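Local coordinates for D,D-dipeptidase/D,D-carboxypeptidase (Enterococcus faecalis, PDB 4MUQ), which is a zinc-dependent D,D-peptidase of vancomycin resistance, probably cleaving D-Ala-D-Ala, and is bound here to phosphinate analogues of that dipeptide, at residues 43-48 and 68-73; 81-86 and 98-103. All coordinates share one frame; numbering follows the deposited sequence.

Interaction 1: 43-48 and 68-73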
ATOM      1  N   PRO A  43      -8.232  -7.780  17.972  1.00 16.01           N
ATOM      2  CA  PRO A  43      -9.479  -7.908  17.203  1.00 18.89           C
ATOM      3  C   PRO A  43      -9.986  -6.603  16.600  1.00 19.71           C
ATOM      4  O   PRO A  43     -10.769  -6.638  15.652  1.00 22.03           O
ATOM      5  CB  PRO A  43     -10.488  -8.413  18.245  1.00 22.11           C
ATOM      6  CG  PRO A  43      -9.899  -8.020  19.570  1.00 17.69           C
ATOM      7  CD  PRO A  43      -8.421  -8.176  19.381  1.00 17.40           C
ATOM      8  N   ASN A  44      -9.553  -5.469  17.134  1.00 16.32           N
ATOM      9  CA  ASN A  44     -10.111  -4.201  16.686  1.00 21.39           C
ATOM     10  C   ASN A  44      -9.261  -3.530  15.616  1.00 20.44           C
ATOM     11  O   ASN A  44      -9.585  -2.446  15.139  1.00 23.90           O
ATOM     12  CB  ASN A  44     -10.388  -3.285  17.882  1.00 29.81           C
ATOM     13  CG  ASN A  44     -11.401  -3.890  18.851  1.00 36.64           C
ATOM     14  OD1 ASN A  44     -12.519  -4.229  18.465  1.00 41.17           O
ATOM     15  ND2 ASN A  44     -10.997  -4.056  20.105  1.00 42.75           N
ATOM     16  N   ILE A  45      -8.169  -4.180  15.235  1.00 13.68           N
ATOM     17  CA  ILE A  45      -7.355  -3.685  14.143  0.50 13.77           C
ATOM     18  C   ILE A  45      -7.646  -4.496  12.892  1.00 16.35           C
ATOM     19  O   ILE A  45      -7.231  -5.643  12.772  1.00 17.39           O
ATOM     20  CB  ILE A  45      -5.869  -3.723  14.487  0.50 20.25           C
ATOM     21  CG1 ILE A  45      -5.644  -2.899  15.753  0.50 20.37           C
ATOM     22  CG2 ILE A  45      -5.026  -3.219  13.310  0.50 17.17           C
ATOM     23  CD1 ILE A  45      -4.293  -2.295  15.855  0.50 26.22           C
ATOM     24  N   LEU A  46      -8.382  -3.891  11.961  1.00 13.33           N
ATOM     25  CA  LEU A  46      -8.790  -4.598  10.748  1.00 13.33           C
ATOM     26  C   LEU A  46      -7.885  -4.270   9.586  1.00 11.23           C
ATOM     27  O   LEU A  46      -7.281  -3.201   9.544  1.00 10.76           O
ATOM     28  CB  LEU A  46     -10.218  -4.203  10.374  1.00 13.46           C
ATOM     29  CG  LEU A  46     -11.269  -4.261  11.475  1.00 14.52           C
ATOM     30  CD1 LEU A  46     -12.621  -3.822  10.928  1.00 17.12           C
ATOM     31  CD2 LEU A  46     -11.354  -5.670  12.054  1.00 20.03           C
ATOM     32  N   MET A  47      -7.762  -5.221   8.654  1.00 10.91           N
ATOM     33  CA  MET A  47      -7.038  -5.028   7.397  0.59 10.83           C
ATOM     34  C   MET A  47      -7.772  -5.801   6.318  1.00 11.82           C
ATOM     35  O   MET A  47      -8.557  -6.698   6.622  1.00 12.55           O
ATOM     36  CB  MET A  47      -5.612  -5.580   7.484  0.59 11.56           C
ATOM     37  CG  MET A  47      -4.696  -4.857   8.450  0.59  9.99           C
ATOM     38  SD  MET A  47      -4.356  -3.168   7.978  0.59 10.74           S
ATOM     39  CE  MET A  47      -3.269  -3.417   6.571  0.59  9.74           C
ATOM     40  N   LYS A  48      -7.496  -5.485   5.058  1.00 12.19           N
ATOM     41  CA  LYS A  48      -8.004  -6.345   3.997  1.00 13.76           C
ATOM     42  C   LYS A  48      -7.467  -7.763   4.225  1.00 15.28           C
ATOM     43  O   LYS A  48      -6.302  -7.940   4.635  1.00 13.15           O
ATOM     44  CB  LYS A  48      -7.594  -5.836   2.614  1.00 14.67           C
ATOM     45  CG  LYS A  48      -8.325  -4.569   2.166  1.00 22.22           C
ATOM     46  CD  LYS A  48      -8.183  -4.344   0.667  1.00 38.38           C
ATOM     47  CE  LYS A  48      -8.858  -5.454  -0.132  1.00 37.83           C
ATOM     48  NZ  LYS A  48     -10.350  -5.331  -0.134  1.00 38.75           N
ATOM     49  N   ILE A  68       6.337  -7.292  17.970  1.00 24.72           N
ATOM     50  CA  ILE A  68       5.752  -6.251  17.134  1.00 21.92           C
ATOM     51  C   ILE A  68       4.247  -6.280  17.282  1.00 24.43           C
ATOM     52  O   ILE A  68       3.626  -7.338  17.180  1.00 37.22           O
ATOM     53  CB  ILE A  68       6.098  -6.428  15.642  1.00 20.75           C
ATOM     54  CG1 ILE A  68       7.604  -6.272  15.426  1.00 20.12           C
ATOM     55  CG2 ILE A  68       5.329  -5.416  14.786  1.00 25.32           C
ATOM     56  CD1 ILE A  68       8.074  -6.655  14.029  1.00 25.72           C
ATOM     57  N   VAL A  69       3.661  -5.117  17.531  1.00 22.12           N
ATOM     58  CA  VAL A  69       2.215  -5.034  17.627  1.00 26.30           C
ATOM     59  C   VAL A  69       1.628  -4.110  16.565  1.00 25.09           C
ATOM     60  O   VAL A  69       2.230  -3.088  16.200  1.00 20.89           O
ATOM     61  CB  VAL A  69       1.762  -4.586  19.023  1.00 28.06           C
ATOM     62  CG1 VAL A  69       2.205  -5.597  20.077  1.00 30.35           C
ATOM     63  CG2 VAL A  69       2.308  -3.220  19.336  1.00 25.18           C
ATOM     64  N   PRO A  70       0.454  -4.486  16.044  1.00 20.81           N
ATOM     65  CA  PRO A  70      -0.255  -3.583  15.143  1.00 16.62           C
ATOM     66  C   PRO A  70      -0.882  -2.489  15.988  1.00 19.24           C
ATOM     67  O   PRO A  70      -1.483  -2.770  17.028  1.00 28.14           O
ATOM     68  CB  PRO A  70      -1.311  -4.484  14.506  1.00 18.94           C
ATOM     69  CG  PRO A  70      -1.573  -5.538  15.520  1.00 21.68           C
ATOM     70  CD  PRO A  70      -0.263  -5.759  16.240  1.00 26.25           C
ATOM     71  N   VAL A  71      -0.684  -1.249  15.574  1.00 13.51           N
ATOM     72  CA  VAL A  71      -1.145  -0.084  16.309  1.00 14.03           C
ATOM     73  C   VAL A  71      -2.385   0.508  15.648  1.00 13.61           C
ATOM     74  O   VAL A  71      -3.317   0.933  16.330  1.00 14.91           O
ATOM     75  CB  VAL A  71      -0.025   0.997  16.415  1.00 17.86           C
ATOM     76  CG1 VAL A  71      -0.567   2.289  17.025  1.00 21.34           C
ATOM     77  CG2 VAL A  71       1.148   0.478  17.225  1.00 19.73           C
ATOM     78  N   SER A  72      -2.396   0.532  14.321  1.00 10.95           N
ATOM     79  CA  SER A  72      -3.530   1.077  13.588  1.00 12.68           C
ATOM     80  C   SER A  72      -3.563   0.462  12.211  1.00 10.48           C
ATOM     81  O   SER A  72      -2.550   0.465  11.511  1.00 12.05           O
ATOM     82  CB  SER A  72      -3.401   2.596  13.457  1.00 13.28           C
ATOM     83  OG  SER A  72      -4.577   3.142  12.887  1.00 15.29           O
ATOM     84  N   GLY A  73      -4.720  -0.065  11.822  1.00 11.12           N
ATOM     85  CA  GLY A  73      -4.917  -0.627  10.492  1.00 10.96           C
ATOM     86  C   GLY A  73      -5.959   0.157   9.725  1.00  9.24           C
ATOM     87  O   GLY A  73      -5.766   1.344   9.444  1.00 10.41           O
TER

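Interaction 2: 81-86 and 98-103. With LY0 ((2R)-3-[(R)-[(1R)-1-aminoethyl](hydroxy)phosphoryl]-2-methylpropanoic acid), chain C; 2D8 ((2R)-3-[(R)-[(1S)-1-aminoethyl](hydroxy)phosphoryl]-2-methylpropanoic acid), chain D; EDO (1,2-ethanediol), chain E.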
ATOM      1  N   THR A  81     -10.982  11.651  10.722  1.00  9.30           N
ATOM      2  CA  THR A  81     -11.386  13.019  11.030  1.00  9.99           C
ATOM      3  C   THR A  81     -11.111  13.339  12.498  1.00  9.88           C
ATOM      4  O   THR A  81     -10.552  14.405  12.830  1.00 10.58           O
ATOM      5  CB  THR A  81     -12.875  13.226  10.711  1.00  9.13           C
ATOM      6  OG1 THR A  81     -13.100  12.917   9.322  1.00 10.22           O
ATOM      7  CG2 THR A  81     -13.304  14.656  10.943  1.00 11.10           C
ATOM      8  N   ALA A  82     -11.475  12.410  13.386  1.00  9.69           N
ATOM      9  CA  ALA A  82     -11.211  12.595  14.818  1.00 10.89           C
ATOM     10  C   ALA A  82      -9.713  12.698  15.103  1.00  9.93           C
ATOM     11  O   ALA A  82      -9.288  13.517  15.925  1.00 11.18           O
ATOM     12  CB  ALA A  82     -11.834  11.458  15.631  1.00 12.13           C
ATOM     13  N   ILE A  83      -8.913  11.881  14.430  1.00  9.03           N
ATOM     14  CA  ILE A  83      -7.472  11.927  14.669  1.00  8.42           C
ATOM     15  C   ILE A  83      -6.929  13.273  14.213  1.00  9.94           C
ATOM     16  O   ILE A  83      -6.164  13.913  14.937  1.00 10.81           O
ATOM     17  CB  ILE A  83      -6.725  10.782  13.966  1.00 10.45           C
ATOM     18  CG1 ILE A  83      -7.067   9.450  14.629  1.00 12.88           C
ATOM     19  CG2 ILE A  83      -5.204  11.022  13.968  1.00 10.98           C
ATOM     20  CD1 ILE A  83      -6.682   8.255  13.771  1.00 15.01           C
ATOM     21  N   TYR A  84      -7.340  13.711  13.028  1.00  8.55           N
ATOM     22  CA  TYR A  84      -6.855  14.974  12.475  1.00  8.88           C
ATOM     23  C   TYR A  84      -7.245  16.140  13.388  1.00  9.39           C
ATOM     24  O   TYR A  84      -6.398  16.946  13.785  1.00  8.99           O
ATOM     25  CB  TYR A  84      -7.381  15.167  11.044  1.00  9.20           C
ATOM     26  CG  TYR A  84      -6.709  16.295  10.304  1.00  9.89           C
ATOM     27  CD1 TYR A  84      -5.649  16.044   9.447  1.00  9.50           C
ATOM     28  CD2 TYR A  84      -7.138  17.613  10.451  1.00 11.23           C
ATOM     29  CE1 TYR A  84      -5.016  17.073   8.761  1.00 12.19           C
ATOM     30  CE2 TYR A  84      -6.502  18.651   9.786  1.00 12.88           C
ATOM     31  CZ  TYR A  84      -5.454  18.365   8.931  1.00 14.52           C
ATOM     32  OH  TYR A  84      -4.830  19.402   8.266  1.00 17.10           O
ATOM     33  N   ASP A  85      -8.531  16.225  13.726  1.00  9.86           N
ATOM     34  CA  ASP A  85      -9.002  17.327  14.560  1.00 10.85           C
ATOM     35  C   ASP A  85      -8.418  17.280  15.967  1.00  9.60           C
ATOM     36  O   ASP A  85      -8.105  18.313  16.548  1.00 10.18           O
ATOM     37  CB  ASP A  85     -10.527  17.381  14.597  1.00 10.58           C
ATOM     38  CG  ASP A  85     -11.116  17.815  13.285  1.00 15.04           C
ATOM     39  OD1 ASP A  85     -10.444  18.559  12.538  1.00 20.61           O
ATOM     40  OD2 ASP A  85     -12.255  17.400  12.985  1.00 13.24           O
ATOM     41  N   GLY A  86      -8.243  16.075  16.505  1.00 10.33           N
ATOM     42  CA  GLY A  86      -7.631  15.933  17.811  1.00  9.93           C
ATOM     43  C   GLY A  86      -6.184  16.387  17.803  1.00  9.94           C
ATOM     44  O   GLY A  86      -5.723  17.002  18.755  1.00 11.63           O
ATOM     45  N   LYS A  98       1.889  17.626   8.806  1.00 11.41           N
ATOM     46  CA  LYS A  98       3.039  16.787   8.477  1.00 10.68           C
ATOM     47  C   LYS A  98       2.886  15.317   8.855  1.00 10.32           C
ATOM     48  O   LYS A  98       3.528  14.446   8.255  1.00 13.15           O
ATOM     49  CB  LYS A  98       4.306  17.358   9.126  1.00 13.19           C
ATOM     50  CG  LYS A  98       4.737  18.712   8.561  1.00 14.67           C
ATOM     51  CD  LYS A  98       5.988  19.245   9.261  1.00 15.92           C
ATOM     52  CE  LYS A  98       6.538  20.479   8.556  1.00 25.99           C
ATOM     53  NZ  LYS A  98       7.186  20.098   7.269  1.00 40.34           N
ATOM     54  N   TYR A  99       2.061  15.032   9.848  1.00  9.92           N
ATOM     55  CA  TYR A  99       1.963  13.682  10.400  1.00 11.38           C
ATOM     56  C   TYR A  99       0.575  13.043  10.372  1.00 14.44           C
ATOM     57  O   TYR A  99       0.395  11.925  10.873  1.00 18.10           O
ATOM     58  CB  TYR A  99       2.498  13.662  11.838  1.00  9.79           C
ATOM     59  CG  TYR A  99       3.989  13.815  11.926  1.00  9.35           C
ATOM     60  CD1 TYR A  99       4.831  12.716  11.752  1.00 10.41           C
ATOM     61  CD2 TYR A  99       4.579  15.051  12.163  1.00 10.38           C
ATOM     62  CE1 TYR A  99       6.212  12.851  11.839  1.00 10.59           C
ATOM     63  CE2 TYR A  99       5.969  15.193  12.236  1.00 10.91           C
ATOM     64  CZ  TYR A  99       6.776  14.094  12.068  1.00 10.96           C
ATOM     65  OH  TYR A  99       8.138  14.239  12.142  1.00 12.05           O
ATOM     66  N   VAL A 100      -0.427  13.753   9.863  1.00 10.57           N
ATOM     67  CA  VAL A 100      -1.755  13.167   9.774  1.00 11.43           C
ATOM     68  C   VAL A 100      -2.331  13.484   8.397  1.00  9.93           C
ATOM     69  O   VAL A 100      -2.454  14.653   8.028  1.00 11.29           O
ATOM     70  CB  VAL A 100      -2.718  13.697  10.860  1.00  9.87           C
ATOM     71  CG1 VAL A 100      -4.005  12.906  10.800  1.00 12.06           C
ATOM     72  CG2 VAL A 100      -2.095  13.592  12.264  1.00 11.52           C
ATOM     73  N   ALA A 101      -2.702  12.460   7.629  1.00  9.16           N
ATOM     74  CA  ALA A 101      -3.339  12.716   6.351  1.00  9.19           C
ATOM     75  C   ALA A 101      -4.709  13.383   6.517  1.00  8.86           C
ATOM     76  O   ALA A 101      -5.418  13.137   7.491  1.00  9.42           O
ATOM     77  CB  ALA A 101      -3.487  11.423   5.559  1.00 11.25           C
ATOM     78  N   LEU A 102      -5.060  14.240   5.579  1.00 10.25           N
ATOM     79  CA  LEU A 102      -6.420  14.774   5.533  1.00  8.63           C
ATOM     80  C   LEU A 102      -7.436  13.630   5.452  1.00 11.05           C
ATOM     81  O   LEU A 102      -7.180  12.597   4.824  1.00 10.46           O
ATOM     82  CB  LEU A 102      -6.586  15.671   4.313  1.00 10.89           C
ATOM     83  CG  LEU A 102      -5.852  17.012   4.292  1.00 15.88           C
ATOM     84  CD1 LEU A 102      -5.891  17.609   2.882  1.00 20.05           C
ATOM     85  CD2 LEU A 102      -6.482  17.953   5.291  1.00 17.38           C
ATOM     86  N   PRO A 103      -8.606  13.809   6.074  1.00  9.40           N
ATOM     87  CA  PRO A 103      -9.675  12.840   5.875  1.00  8.19           C
ATOM     88  C   PRO A 103      -9.943  12.646   4.379  1.00  8.87           C
ATOM     89  O   PRO A 103      -9.992  13.621   3.616  1.00  9.79           O
ATOM     90  CB  PRO A 103     -10.865  13.508   6.567  1.00 10.82           C
ATOM     91  CG  PRO A 103     -10.231  14.298   7.654  1.00 13.86           C
ATOM     92  CD  PRO A 103      -8.972  14.852   7.047  1.00 12.00           C
TER
HETATM   93  P   LY0 C 302      -0.232   7.854  10.319  0.50 38.18           P
HETATM   94  C1  LY0 C 302      -1.567   9.252  12.100  0.50 15.46           C
HETATM   95  N1  LY0 C 302       0.762   9.357  12.281  0.50 13.59           N
HETATM   96  C2  LY0 C 302      -0.285   8.447  12.037  0.50 37.53           C
HETATM   97  C4  LY0 C 302      -0.221   9.256   9.166  0.50 14.68           C
HETATM   98  C5  LY0 C 302      -0.728   8.930   7.794  0.50  9.33           C
HETATM   99  C6  LY0 C 302      -2.248   8.937   7.788  0.50  8.65           C
HETATM  100  C7  LY0 C 302      -0.148   9.938   6.818  0.50  8.72           C
HETATM  101  O31 LY0 C 302      -1.509   7.027  10.042  0.50  9.88           O
HETATM  102  O32 LY0 C 302       0.973   6.874  10.139  0.50  5.61           O
HETATM  103  O61 LY0 C 302      -2.799   8.163   7.022  0.50 28.15           O
HETATM  104  O62 LY0 C 302      -2.846   9.721   8.505  0.50  5.57           O
HETATM  105  C4  2D8 D 303      -0.216   9.255   9.156  0.50 14.51           C
HETATM  106  C5  2D8 D 303      -0.728   8.929   7.789  0.50 11.43           C
HETATM  107  C6  2D8 D 303      -2.249   8.936   7.787  0.50 17.69           C
HETATM  108  C7  2D8 D 303      -0.148   9.938   6.815  0.50 16.13           C
HETATM  109  N1  2D8 D 303      -0.058   7.488  12.927  0.50 16.78           N
HETATM  110  P   2D8 D 303      -0.228   7.857  10.313  0.50  5.77           P
HETATM  111  C1  2D8 D 303      -1.541   9.248  12.122  0.50 23.25           C
HETATM  112  C2  2D8 D 303      -0.210   8.533  11.998  0.50  9.95           C
HETATM  113  O31 2D8 D 303      -1.514   7.039  10.056  0.50 51.75           O
HETATM  114  O32 2D8 D 303       0.974   6.873  10.141  0.50 42.59           O
HETATM  115  O61 2D8 D 303      -2.800   8.164   7.021  0.50  5.05           O
HETATM  116  O62 2D8 D 303      -2.846   9.721   8.505  0.50 27.78           O
HETATM  117  C1  EDO E 304       6.367  17.695   3.931  1.00 35.93           C
HETATM  118  O1  EDO E 304       5.564  18.790   4.393  1.00 71.60           O
HETATM  119  C2  EDO E 304       6.513  16.679   5.061  1.00 34.63           C
HETATM  120  O2  EDO E 304       7.399  17.129   6.101  1.00 22.68           O

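Interaction 1: 43-48 and 68-73
Ile45 lies against Pro70 and Gly73 where two antiparallel sheets of this Hedgehog/DD-peptidase fold meet. Strand 45-48, paired with strand 35-39, runs at 89° to strand 68-72, an outermost strand of the four-stranded sheet that carries zinc ligands Asp115 and His168. No hydrogen bond joins the two segments; the contact is van der Waals. From CB, which points at segment 68-73, the Ile45 side chain forks. CG2, anti to the backbone N, reaches the start of Gly73, 3.5 Å from Gly73 N. CG1 sits beside the backbone N instead and carries CD1 back along the partner to Pro70 and Val71: CD1 is 3.9 Å from Pro70 CB and close to the carbonyls of both residues. Ile45 is modelled in two conformers, so the tightest of these approaches are doubtful. The chain there is a classic beta bulge, in which Val71 and Ser72 both face Asp115. Beyond it, Gly73 O accepts a hydrogen bond from ND1 of His108, another zinc ligand. The chain of Met47, also in two conformers, is bent at chi2 (-65°), and in the conformer given SD lies 3.6 Å from Gly73 CA.

Interaction 2: 81-86 and 98-103
The Tyr84 ring packs against the carbonyls of Val100 and Ala101 and the side chains of Val100, Leu102 and Pro103, with the Val100 carbonyl at its edge: Val100 O lies near the ring plane, 3.6 Å from Tyr84 CE1. Ala101 O, Leu102 CD2 and Pro103 CD approach the ring obliquely. CG of Tyr84 is anti to the backbone N (chi1 -168°), which turns CG away from helix 77-91, toward the chain that leaves helix 93-99. Leu102 lies beside the tyrosine and points the same way, its CD2 3.7 Å from Tyr84 OH. The pyrrolidine of Pro103 crosses Thr81 at about a right angle, with CG 3.6 Å from Thr81 OG1, a van der Waals contact; the hydroxyl's hydrogen bond is to Leu77 O, one turn back in the helix. On the pocket side, Val100 CG1 fits between Tyr84 CD1 (3.8 Å) and Ile83 CG2 (3.9 Å). No hydrogen bond links the two segments, but the packing borders the substrate-analogue site. Both phosphinate diastereomers, modelled in overlapping positions, place a carboxylate oxygen here: Ala101 N donates to O62 of LY0 over 2.9 Å at 162°, a nearly straight bond, and does the same for 2D8. Gln80 NE2 bonds both Ala101 O and the analogues, so it ties the loop carbonyl to the ligand. The arrangement therefore forms one wall of the dipeptide pocket, with Val100 as the first residue to leave helical geometry. Helix 77-91 backs this wall, its Gln80 and Ser87 touching Val100 and its Leu77 touching Pro103. Thr96 and Arg97 of helix 93-99 add to the surroundings of Tyr84, while Ile83 reaches Arg75, after strand 68-72, and Phe125, after strand 113-118.

Overall arrangement
From the N terminus, strand 45-48 leads into helix 49-62, and interaction 1 closes that excursion when strand 68-72 comes back across it. The chain then enters helix 77-91, turns into helix 93-99, and interaction 2 closes this second, mostly helical excursion. The two loops stand in series, neither nested nor crossed; the contact centres are 18 Å apart and the nearest atoms about 6 Å. Interaction 1 joins the small 35-39/45-48 sheet to the edge of the central sheet, and interaction 2 joins helix 77-91 to the loop that follows helix 93-99, beside the ligand. Arg75, on the connection between them, hydrogen-bonds both Ser72 OG and the analogues.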